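Local coordinates for avidin-related protein 4/5 (Gallus gallus, PDB 1Y52) that binds biotin inside an eight-stranded antiparallel beta barrel and, like other members of the avidin family, assembles as a tetramer, at residues 14-19 against 31-36; 91-96 against 116-121; 71-76 against 97-102. The protein carries 1 engineered substitution. One frame throughout, in Å; residues are numbered along the deposited sequence. Where two conformers were deposited one is given.

Interaction 1. Residues 14-19 against 31-36; sequences LGSIMT and GTYLTA. With BTN (biotin), chain E.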
loop_
_atom_site.group_PDB
_atom_site.type_symbol
_atom_site.label_atom_id
_atom_site.label_comp_id
_atom_site.label_asym_id
_atom_site.label_seq_id
_atom_site.Cartn_x
_atom_site.Cartn_y
_atom_site.Cartn_z
ATOM N N LEU A 14 -3.965 -16.703 -7.229
ATOM C CA LEU A 14 -2.847 -16.876 -8.148
ATOM C C LEU A 14 -2.430 -18.340 -8.334
ATOM O O LEU A 14 -1.582 -18.620 -9.182
ATOM C CB LEU A 14 -1.650 -16.062 -7.646
ATOM C CG LEU A 14 -1.916 -14.558 -7.488
ATOM C CD1 LEU A 14 -0.688 -13.874 -6.920
ATOM C CD2 LEU A 14 -2.304 -13.903 -8.814
ATOM N N GLY A 15 -2.994 -19.238 -7.539
ATOM C CA GLY A 15 -2.613 -20.654 -7.521
ATOM C C GLY A 15 -1.560 -21.066 -6.495
ATOM O O GLY A 15 -1.090 -22.217 -6.448
ATOM N N SER A 16 -1.149 -20.133 -5.640
ATOM C CA SER A 16 -0.227 -20.455 -4.579
ATOM C C SER A 16 -0.883 -21.354 -3.536
ATOM O O SER A 16 -2.087 -21.291 -3.324
ATOM C CB SER A 16 0.289 -19.183 -3.903
ATOM O OG SER A 16 0.925 -18.382 -4.868
ATOM N N ILE A 17 -0.062 -22.174 -2.897
ATOM C CA ILE A 17 -0.509 -23.115 -1.892
ATOM C C ILE A 17 0.178 -22.822 -0.589
ATOM O O ILE A 17 1.385 -22.630 -0.549
ATOM C CB ILE A 17 -0.154 -24.586 -2.333
ATOM C CG1 ILE A 17 -0.913 -24.947 -3.616
ATOM C CG2 ILE A 17 -0.460 -25.543 -1.215
ATOM C CD1 ILE A 17 -0.261 -26.058 -4.413
ATOM N N MET A 18 -0.592 -22.809 0.492
ATOM C CA MET A 18 -0.074 -22.540 1.807
ATOM C C MET A 18 -0.603 -23.573 2.803
ATOM O O MET A 18 -1.781 -23.926 2.775
ATOM C CB MET A 18 -0.528 -21.132 2.203
ATOM C CG MET A 18 -0.683 -20.867 3.627
ATOM S SD MET A 18 -0.859 -19.099 3.947
ATOM C CE MET A 18 -2.694 -19.002 4.061
ATOM N N THR A 19 0.268 -24.023 3.685
ATOM C CA THR A 19 -0.121 -24.896 4.792
ATOM C C THR A 19 0.162 -24.207 6.106
ATOM O O THR A 19 1.274 -23.736 6.322
ATOM C CB THR A 19 0.678 -26.209 4.719
ATOM O OG1 THR A 19 0.302 -26.915 3.532
ATOM C CG2 THR A 19 0.278 -27.145 5.861
ATOM N N GLY A 31 4.180 -22.448 9.182
ATOM C CA GLY A 31 3.672 -23.058 7.974
ATOM C C GLY A 31 4.661 -23.033 6.848
ATOM O O GLY A 31 5.854 -22.744 7.017
ATOM N N THR A 32 4.148 -23.396 5.681
ATOM C CA THR A 32 4.897 -23.354 4.448
ATOM C C THR A 32 4.052 -22.725 3.355
ATOM O O THR A 32 2.821 -22.728 3.410
ATOM C CB THR A 32 5.317 -24.773 4.001
ATOM O OG1 THR A 32 4.148 -25.566 3.749
ATOM C CG2 THR A 32 6.073 -25.485 5.103
ATOM N N TYR A 33 4.737 -22.212 2.349
ATOM C CA TYR A 33 4.125 -21.462 1.259
ATOM C C TYR A 33 4.841 -21.828 -0.042
ATOM O O TYR A 33 6.055 -21.690 -0.131
ATOM C CB TYR A 33 4.288 -19.951 1.545
ATOM C CG TYR A 33 3.264 -19.071 0.836
ATOM C CD1 TYR A 33 3.384 -18.787 -0.527
ATOM C CD2 TYR A 33 2.204 -18.512 1.537
ATOM C CE1 TYR A 33 2.451 -17.988 -1.181
ATOM C CE2 TYR A 33 1.275 -17.698 0.892
ATOM C CZ TYR A 33 1.404 -17.446 -0.453
ATOM O OH TYR A 33 0.504 -16.646 -1.090
ATOM N N LEU A 34 4.092 -22.315 -1.030
ATOM C CA LEU A 34 4.595 -22.570 -2.381
ATOM C C LEU A 34 3.936 -21.590 -3.327
ATOM O O LEU A 34 2.753 -21.717 -3.675
ATOM C CB LEU A 34 4.311 -24.015 -2.840
ATOM C CG LEU A 34 5.039 -24.326 -4.146
ATOM C CD1 LEU A 34 6.536 -24.481 -3.908
ATOM C CD2 LEU A 34 4.430 -25.615 -4.677
ATOM N N THR A 35 4.669 -20.539 -3.678
ATOM C CA THR A 35 4.107 -19.544 -4.561
ATOM C C THR A 35 4.023 -20.053 -6.002
ATOM O O THR A 35 4.918 -20.758 -6.476
ATOM C CB THR A 35 4.877 -18.223 -4.465
ATOM O OG1 THR A 35 4.275 -17.277 -5.354
ATOM C CG2 THR A 35 6.335 -18.332 -4.894
ATOM N N ALA A 36 2.954 -19.695 -6.700
ATOM C CA ALA A 36 2.778 -20.041 -8.118
ATOM C C ALA A 36 3.537 -19.066 -9.037
ATOM O O ALA A 36 3.756 -19.342 -10.227
ATOM C CB ALA A 36 1.282 -20.017 -8.461
HETATM C C11 BTN E . 10.127 -13.539 -5.090
HETATM O O11 BTN E . 9.509 -13.208 -6.301
HETATM O O12 BTN E . 11.404 -13.265 -4.913
HETATM C C10 BTN E . 9.418 -14.168 -3.931
HETATM C C9 BTN E . 8.034 -14.671 -4.261
HETATM C C8 BTN E . 6.965 -13.576 -4.171
HETATM C C7 BTN E . 5.574 -14.156 -4.440
HETATM C C2 BTN E . 4.460 -13.130 -4.166
HETATM S S1 BTN E . 4.158 -12.823 -2.514
HETATM C C6 BTN E . 2.656 -11.913 -2.969
HETATM C C5 BTN E . 2.027 -12.686 -4.132
HETATM N N1 BTN E . 1.071 -13.652 -3.626
HETATM C C3 BTN E . 1.562 -14.888 -3.936
HETATM O O3 BTN E . 0.910 -16.053 -3.643
HETATM N N2 BTN E . 2.727 -14.865 -4.581
HETATM C C4 BTN E . 3.130 -13.485 -4.802
HETATM O O HOH W 1 1.778 -23.382 -5.987
HETATM O O HOH W 2 2.586 -25.111 1.385
#

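Interaction 2. Residues 91-96 against 116-121; sequences LKTMWL and NNFTRL. With NAG (2-acetamido-2-deoxy-beta-D-glucopyranose), chain D; BTN (biotin), chain E.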
loop_
_atom_site.group_PDB
_atom_site.type_symbol
_atom_site.label_atom_id
_atom_site.label_comp_id
_atom_site.label_asym_id
_atom_site.label_seq_id
_atom_site.Cartn_x
_atom_site.Cartn_y
_atom_site.Cartn_z
ATOM N N LEU A 91 -10.076 -16.310 3.351
ATOM C CA LEU A 91 -9.113 -15.365 3.892
ATOM C C LEU A 91 -9.015 -14.208 2.910
ATOM O O LEU A 91 -8.704 -14.423 1.758
ATOM C CB LEU A 91 -7.723 -15.973 4.097
ATOM C CG LEU A 91 -7.614 -17.266 4.891
ATOM C CD1 LEU A 91 -6.173 -17.671 4.995
ATOM C CD2 LEU A 91 -8.277 -17.166 6.236
ATOM N N LYS A 92 -9.286 -12.989 3.374
ATOM C CA LYS A 92 -9.101 -11.800 2.561
ATOM C C LYS A 92 -7.829 -11.142 3.073
ATOM O O LYS A 92 -7.754 -10.812 4.251
ATOM C CB LYS A 92 -10.260 -10.843 2.720
ATOM C CG LYS A 92 -11.604 -11.391 2.226
ATOM C CD LYS A 92 -11.668 -11.470 0.718
ATOM C CE LYS A 92 -12.261 -10.196 0.093
ATOM N NZ LYS A 92 -12.013 -10.164 -1.361
ATOM N N THR A 93 -6.839 -11.004 2.204
ATOM C CA THR A 93 -5.545 -10.466 2.612
ATOM C C THR A 93 -5.010 -9.400 1.674
ATOM O O THR A 93 -5.342 -9.342 0.467
ATOM C CB THR A 93 -4.423 -11.578 2.696
ATOM O OG1 THR A 93 -4.035 -12.015 1.377
ATOM C CG2 THR A 93 -4.868 -12.798 3.431
ATOM N N MET A 94 -4.114 -8.600 2.230
ATOM C CA MET A 94 -3.211 -7.782 1.476
ATOM C C MET A 94 -1.786 -8.057 1.909
ATOM O O MET A 94 -1.531 -8.561 3.005
ATOM C CB MET A 94 -3.588 -6.306 1.650
ATOM C CG MET A 94 -4.971 -6.040 1.091
ATOM S SD MET A 94 -5.329 -4.307 0.781
ATOM C CE MET A 94 -4.298 -3.947 -0.672
ATOM N N TRP A 95 -0.871 -7.762 1.023
ATOM C CA TRP A 95 0.519 -8.058 1.229
ATOM C C TRP A 95 1.444 -6.940 0.812
ATOM O O TRP A 95 1.103 -6.096 -0.028
ATOM C CB TRP A 95 0.893 -9.370 0.529
ATOM C CG TRP A 95 0.588 -9.499 -0.942
ATOM C CD1 TRP A 95 -0.455 -10.194 -1.487
ATOM C CD2 TRP A 95 1.320 -8.959 -2.045
ATOM N NE1 TRP A 95 -0.405 -10.124 -2.847
ATOM C CE2 TRP A 95 0.662 -9.367 -3.224
ATOM C CE3 TRP A 95 2.476 -8.179 -2.169
ATOM C CZ2 TRP A 95 1.114 -9.012 -4.502
ATOM C CZ3 TRP A 95 2.927 -7.838 -3.433
ATOM C CH2 TRP A 95 2.251 -8.255 -4.581
ATOM N N LEU A 96 2.630 -6.954 1.429
ATOM C CA LEU A 96 3.792 -6.172 1.029
ATOM C C LEU A 96 4.946 -7.121 0.761
ATOM O O LEU A 96 5.274 -7.969 1.581
ATOM C CB LEU A 96 4.207 -5.171 2.114
ATOM C CG LEU A 96 3.213 -4.081 2.473
ATOM C CD1 LEU A 96 3.712 -3.317 3.714
ATOM C CD2 LEU A 96 2.964 -3.134 1.346
ATOM N N ASN A 116 -4.614 -10.897 -1.966
ATOM C CA ASN A 116 -4.930 -12.313 -2.310
ATOM C C ASN A 116 -6.124 -12.768 -1.524
ATOM O O ASN A 116 -6.240 -12.459 -0.326
ATOM C CB ASN A 116 -3.753 -13.247 -1.964
ATOM C CG ASN A 116 -2.637 -13.271 -2.997
ATOM O OD1 ASN A 116 -1.449 -13.082 -2.636
ATOM N ND2 ASN A 116 -2.969 -13.592 -4.267
ATOM N N ASN A 117 -6.997 -13.558 -2.150
ATOM C CA ASN A 117 -8.033 -14.264 -1.430
ATOM C C ASN A 117 -7.678 -15.751 -1.387
ATOM O O ASN A 117 -7.205 -16.284 -2.378
ATOM C CB ASN A 117 -9.467 -14.025 -1.970
ATOM C CG ASN A 117 -9.665 -14.410 -3.421
ATOM O OD1 ASN A 117 -9.008 -13.863 -4.329
ATOM N ND2 ASN A 117 -10.622 -15.356 -3.665
ATOM N N PHE A 118 -7.847 -16.367 -0.225
ATOM C CA PHE A 118 -7.530 -17.795 -0.049
ATOM C C PHE A 118 -8.812 -18.545 0.304
ATOM O O PHE A 118 -9.651 -18.046 1.026
ATOM C CB PHE A 118 -6.545 -18.056 1.094
ATOM C CG PHE A 118 -5.155 -17.475 0.898
ATOM C CD1 PHE A 118 -4.071 -18.313 0.651
ATOM C CD2 PHE A 118 -4.914 -16.113 1.081
ATOM C CE1 PHE A 118 -2.787 -17.809 0.470
ATOM C CE2 PHE A 118 -3.609 -15.603 0.932
ATOM C CZ PHE A 118 -2.543 -16.467 0.663
ATOM N N THR A 119 -8.924 -19.766 -0.207
ATOM C CA THR A 119 -9.946 -20.706 0.261
ATOM C C THR A 119 -9.274 -22.021 0.616
ATOM O O THR A 119 -8.148 -22.286 0.230
ATOM C CB THR A 119 -11.023 -20.951 -0.806
ATOM O OG1 THR A 119 -10.403 -21.272 -2.043
ATOM C CG2 THR A 119 -11.828 -19.686 -1.089
ATOM N N ARG A 120 -9.988 -22.844 1.380
ATOM C CA ARG A 120 -9.428 -24.097 1.891
ATOM C C ARG A 120 -9.274 -25.097 0.768
ATOM O O ARG A 120 -10.083 -25.126 -0.148
ATOM C CB ARG A 120 -10.332 -24.698 2.974
ATOM C CG ARG A 120 -10.022 -24.223 4.357
ATOM C CD ARG A 120 -10.684 -25.048 5.442
ATOM N NE ARG A 120 -10.577 -24.433 6.753
ATOM C CZ ARG A 120 -9.458 -24.345 7.456
ATOM N NH1 ARG A 120 -9.477 -23.753 8.639
ATOM N NH2 ARG A 120 -8.320 -24.845 6.999
ATOM N N LEU A 121 -8.219 -25.897 0.823
ATOM C CA LEU A 121 -7.989 -26.903 -0.206
ATOM C C LEU A 121 -8.941 -28.090 0.065
ATOM O O LEU A 121 -9.646 -28.575 -0.860
ATOM C CB LEU A 121 -6.508 -27.297 -0.239
ATOM C CG LEU A 121 -5.901 -27.855 -1.527
ATOM C CD1 LEU A 121 -6.537 -27.248 -2.771
ATOM C CD2 LEU A 121 -4.383 -27.630 -1.523
HETATM C C1 NAG D . -11.128 -15.384 -5.034
HETATM C C2 NAG D . -11.459 -16.858 -5.278
HETATM C C3 NAG D . -12.248 -17.064 -6.577
HETATM C C4 NAG D . -13.413 -16.080 -6.671
HETATM C C5 NAG D . -12.920 -14.656 -6.406
HETATM C C6 NAG D . -14.040 -13.625 -6.433
HETATM C C7 NAG D . -9.925 -18.430 -4.266
HETATM C C8 NAG D . -8.757 -19.349 -4.394
HETATM N N2 NAG D . -10.230 -17.645 -5.295
HETATM O O3 NAG D . -12.737 -18.385 -6.615
HETATM O O4 NAG D . -13.999 -16.152 -7.953
HETATM O O5 NAG D . -12.317 -14.625 -5.130
HETATM O O6 NAG D . -14.955 -13.908 -5.396
HETATM O O7 NAG D . -10.573 -18.419 -3.230
HETATM C C11 BTN E . 10.127 -13.539 -5.090
HETATM O O11 BTN E . 9.509 -13.208 -6.301
HETATM O O12 BTN E . 11.404 -13.265 -4.913
HETATM C C10 BTN E . 9.418 -14.168 -3.931
HETATM C C9 BTN E . 8.034 -14.671 -4.261
HETATM C C8 BTN E . 6.965 -13.576 -4.171
HETATM C C7 BTN E . 5.574 -14.156 -4.440
HETATM C C2 BTN E . 4.460 -13.130 -4.166
HETATM S S1 BTN E . 4.158 -12.823 -2.514
HETATM C C6 BTN E . 2.656 -11.913 -2.969
HETATM C C5 BTN E . 2.027 -12.686 -4.132
HETATM N N1 BTN E . 1.071 -13.652 -3.626
HETATM C C3 BTN E . 1.562 -14.888 -3.936
HETATM O O3 BTN E . 0.910 -16.053 -3.643
HETATM N N2 BTN E . 2.727 -14.865 -4.581
HETATM C C4 BTN E . 3.130 -13.485 -4.802
#

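Interaction 3. Residues 71-76 against 97-102; sequences SESTTV and LRSSVN. With BTN (biotin), chain E.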
loop_
_atom_site.group_PDB
_atom_site.type_symbol
_atom_site.label_atom_id
_atom_site.label_comp_id
_atom_site.label_asym_id
_atom_site.label_seq_id
_atom_site.Cartn_x
_atom_site.Cartn_y
_atom_site.Cartn_z
ATOM N N SER A 71 15.152 -16.315 -2.782
ATOM C CA SER A 71 15.511 -14.946 -3.084
ATOM C C SER A 71 15.790 -14.174 -1.797
ATOM O O SER A 71 15.572 -14.679 -0.707
ATOM C CB SER A 71 14.399 -14.300 -3.901
ATOM O OG SER A 71 13.385 -13.825 -3.067
ATOM N N GLU A 72 16.309 -12.960 -1.926
ATOM C CA GLU A 72 16.609 -12.128 -0.755
ATOM C C GLU A 72 15.393 -11.310 -0.282
ATOM O O GLU A 72 15.489 -10.555 0.697
ATOM C CB GLU A 72 17.795 -11.225 -1.045
ATOM C CG GLU A 72 19.142 -11.969 -1.103
ATOM C CD GLU A 72 19.390 -12.887 0.089
ATOM O OE1 GLU A 72 19.259 -12.455 1.261
ATOM O OE2 GLU A 72 19.673 -14.093 -0.145
ATOM N N SER A 73 14.257 -11.533 -0.926
ATOM C CA SER A 73 12.982 -10.895 -0.584
ATOM C C SER A 73 12.244 -11.487 0.607
ATOM O O SER A 73 12.472 -12.629 1.006
ATOM C CB SER A 73 12.072 -10.970 -1.823
ATOM O OG SER A 73 12.722 -10.336 -2.920
ATOM N N THR A 74 11.333 -10.699 1.186
ATOM C CA THR A 74 10.402 -11.143 2.209
ATOM C C THR A 74 9.004 -10.616 1.866
ATOM O O THR A 74 8.888 -9.520 1.362
ATOM C CB THR A 74 10.818 -10.549 3.581
ATOM O OG1 THR A 74 12.103 -11.075 3.973
ATOM C CG2 THR A 74 9.891 -10.964 4.664
ATOM N N THR A 75 7.969 -11.392 2.129
ATOM C CA THR A 75 6.594 -10.902 2.027
ATOM C C THR A 75 5.887 -10.986 3.347
ATOM O O THR A 75 6.060 -11.942 4.113
ATOM C CB THR A 75 5.775 -11.702 0.971
ATOM O OG1 THR A 75 6.369 -11.541 -0.309
ATOM C CG2 THR A 75 4.347 -11.107 0.813
ATOM N N VAL A 76 5.083 -9.969 3.649
ATOM C CA VAL A 76 4.163 -10.069 4.735
ATOM C C VAL A 76 2.724 -9.990 4.223
ATOM O O VAL A 76 2.433 -9.246 3.292
ATOM C CB VAL A 76 4.371 -9.000 5.844
ATOM C CG1 VAL A 76 5.693 -9.260 6.585
ATOM C CG2 VAL A 76 4.335 -7.585 5.295
ATOM N N LEU A 97 5.539 -6.973 -0.403
ATOM C CA LEU A 97 6.697 -7.753 -0.826
ATOM C C LEU A 97 7.899 -6.825 -0.887
ATOM O O LEU A 97 7.969 -5.890 -1.708
ATOM C CB LEU A 97 6.416 -8.374 -2.190
ATOM C CG LEU A 97 7.568 -8.918 -3.029
ATOM C CD1 LEU A 97 8.411 -9.899 -2.281
ATOM C CD2 LEU A 97 7.019 -9.516 -4.350
ATOM N N ARG A 98 8.838 -7.094 0.012
ATOM C CA ARG A 98 10.057 -6.314 0.143
ATOM C C ARG A 98 11.206 -6.970 -0.606
ATOM O O ARG A 98 11.573 -8.105 -0.292
ATOM C CB ARG A 98 10.425 -6.192 1.625
ATOM C CG ARG A 98 11.809 -5.560 1.873
ATOM C CD ARG A 98 11.809 -4.098 1.609
ATOM N NE ARG A 98 13.147 -3.504 1.387
ATOM C CZ ARG A 98 13.437 -2.230 1.599
ATOM N NH1 ARG A 98 12.529 -1.391 2.083
ATOM N NH2 ARG A 98 14.660 -1.787 1.310
ATOM N N SER A 99 11.762 -6.260 -1.571
ATOM C CA SER A 99 12.992 -6.640 -2.256
ATOM C C SER A 99 14.222 -6.125 -1.510
ATOM O O SER A 99 14.192 -5.094 -0.844
ATOM C CB SER A 99 13.015 -6.089 -3.673
ATOM O OG SER A 99 11.961 -6.627 -4.452
ATOM N N SER A 100 15.315 -6.867 -1.661
ATOM C CA SER A 100 16.621 -6.433 -1.191
ATOM C C SER A 100 17.234 -5.430 -2.182
ATOM O O SER A 100 17.348 -5.701 -3.381
ATOM C CB SER A 100 17.539 -7.640 -1.065
ATOM O OG SER A 100 18.826 -7.190 -0.652
ATOM N N VAL A 101 17.620 -4.261 -1.711
ATOM C CA VAL A 101 18.335 -3.301 -2.568
ATOM C C VAL A 101 19.712 -3.055 -1.962
ATOM O O VAL A 101 19.942 -3.323 -0.778
ATOM C CB VAL A 101 17.573 -1.984 -2.784
ATOM C CG1 VAL A 101 16.222 -2.248 -3.524
ATOM C CG2 VAL A 101 17.331 -1.257 -1.458
ATOM N N ASN A 102 20.601 -2.503 -2.781
ATOM C CA ASN A 102 22.034 -2.404 -2.439
ATOM C C ASN A 102 22.384 -1.429 -1.344
ATOM O O ASN A 102 23.354 -1.612 -0.608
ATOM C CB ASN A 102 22.806 -1.935 -3.666
ATOM C CG ASN A 102 23.170 -3.055 -4.577
ATOM O OD1 ASN A 102 22.874 -4.240 -4.306
ATOM N ND2 ASN A 102 23.835 -2.707 -5.681
HETATM C C11 BTN E . 10.127 -13.539 -5.090
HETATM O O11 BTN E . 9.509 -13.208 -6.301
HETATM O O12 BTN E . 11.404 -13.265 -4.913
HETATM C C10 BTN E . 9.418 -14.168 -3.931
HETATM C C9 BTN E . 8.034 -14.671 -4.261
HETATM C C8 BTN E . 6.965 -13.576 -4.171
HETATM C C7 BTN E . 5.574 -14.156 -4.440
HETATM C C2 BTN E . 4.460 -13.130 -4.166
HETATM S S1 BTN E . 4.158 -12.823 -2.514
HETATM C C6 BTN E . 2.656 -11.913 -2.969
HETATM C C5 BTN E . 2.027 -12.686 -4.132
HETATM N N1 BTN E . 1.071 -13.652 -3.626
HETATM C C3 BTN E . 1.562 -14.888 -3.936
HETATM O O3 BTN E . 0.910 -16.053 -3.643
HETATM N N2 BTN E . 2.727 -14.865 -4.581
HETATM C C4 BTN E . 3.130 -13.485 -4.802
HETATM O O HOH W 3 15.266 -9.252 -3.243
#

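Interaction 1. Residues 14-19 against 31-36
I17 and L34 pair across two antiparallel strands, 17-19 and 31-34, whose short axes run at 174° and approach to 4.7 Å. I17 with L34 and T19 with T32 are the hydrogen-bonded pairs, each closed by two backbone N-H...O bonds; M18 with Y33 is the non-hydrogen-bonded pair between them. The two strands form a beta hairpin of the avidin barrel, and just past the paired residues S16 and T35 reach the biotin site. On the face carrying M18 and Y33, the methionine CB rests by Y33 CD2 at 3.8 Å, while its chain, CG anti to the backbone N, carries SD obliquely beside the ring, 5.0 Å from the Y33 centroid, a Met-aromatic contact. The opposite face carries I17, L34, T19 and T32; the two threonines stand side by side, T19 CB 3.7 Å from T32 OG1.

Biotin O3 lies in the plane of the Y33 ring, at its edge, and takes a hydrogen bond from Y33 OH at 2.7 Å. With CG anti to the backbone N (chi1 -157°), the tyrosine ring reaches across toward the ligand and brings OH to O3. S16 OG gives O3 a second bond, of 2.6 Å, and in turn accepts from A36 N at 3.0 Å, so the second strand's continuation holds this hydroxyl in place. T35 OG1 accepts from biotin N2 over 3.0 Å in an almost straight bond (178°), and V37 O is its other partner. N12 adds a further donor to the ligand. Two hydroxyl donors converging on O3 would probably draw negative charge onto it and polarise the ureido group, consistent with the tight biotin binding known for avidins.

Interaction 2. Residues 91-96 against 116-121
The seventh and eighth strands of the avidin beta barrel, 89-98 and 111-120, meet here beside the biotin pocket, with T93 and N116 as the pair nearest the ligand. The short strand axes lie 4.8 Å apart at 152°, antiparallel; L91 with F118 and T93 with N116 are hydrogen-bonded pairs flanking the non-hydrogen-bonded pair K92 with N117. N116 O is gripped twice, by T93 N and by T93 OG1 at 2.8 Å. The threonine hydroxyl sits between its backbone N and carbonyl carbon (chi1 72°), which turns it onto that oxygen and also brings it to the edge of the F118 ring, near the ring plane. L91 crosses F118 obliquely, CB to CB at 3.8 Å, and M18 of the hairpin packs against both.

Glycan and ligand lie on opposite faces of this pairing. N117 points outward and carries an N-acetylglucosamine through the covalent ND2-C1 bond, whereas N116 and W95 turn into the barrel. The carboxamide of N116 and the W95 ring are inclined by 29°. W108 of the second subunit packs on the same tryptophan. N116 ND2 is held by N13 OD1, which fixes the amide so that OD1 faces the ureido ring: biotin N1 donates to N116 OD1 over 2.8 Å. Biotin C6 sits 3.2 Å above the W95 ring plane, over its centre.

Interaction 3. Residues 71-76 against 97-102
T74 and R98 form an antiparallel backbone pairing in the beta hairpin of strands 74-83 and 89-98 of the avidin barrel, at the end where biotin's carboxylate lies. Their hydrogen-bonded pair is closed by T74 N to R98 O and R98 N to T74 O, the latter 2.8 Å long. T75 and L97 follow as a non-hydrogen-bonded pair on the face turned to the ligand. Beyond T74 the partners are no longer strand, but the chains stay close: S73 CA lies 3.1 Å from R98 O, a CA-H...O contact, and E72 CB meets S100 CB. One water ties the diverging ends together, donating to S73 OG and accepting from S100 N.

L97 crosses T75 obliquely, bringing CD1 within 3.3 Å of T75 OG1. That hydroxyl, anti to its carbonyl carbon (chi1 -62°), also receives a hydrogen bond from W68 NE1 and lies beside the biotin sulfur. On the other face R98 sends its chain away from T74: NE bonds S99 O in its own segment, and a salt bridge to D107 takes NH1. T74 OG1 instead bonds T61 of the third subunit, so this face belongs to the subunit interface.

S71, in the loop leading into strand 74-83, makes an ST turn, its OG accepting a long 3.3 Å bond from S73 N. The same hydroxyl donates to the ligand, and its position between the backbone N and carbonyl carbon (chi1 83°) lets it serve both. Replacing S71 with an alanine would probably leave S73 N without its turn acceptor and biotin O12 without this donor, the carboxylate less firmly placed. As it stands, S71 OG donates to biotin O12 over 2.8 Å.

Overall arrangement
From the N terminus, interaction 1 closes first, over 11 intervening residues that include the hairpin turn between strands 17-20 and 28-34. The chain then runs through strands 47-53 and 61-67 before interaction 3 opens at 71-76. Interaction 2 opens at 91-96 before interaction 3 closes at 97-102, and itself closes at 116-121; the two therefore cross, sharing strand 89-98, where L96 O lies 2.9 Å from V76 N, probably hydrogen-bonded. Interaction 1 precedes both in series, yet touches interaction 2 across the barrel interior through M18 and Y33 against F118. Interactions 1 and 3 do not touch, their centres about 17 Å apart, but all three contacts reach the same biotin.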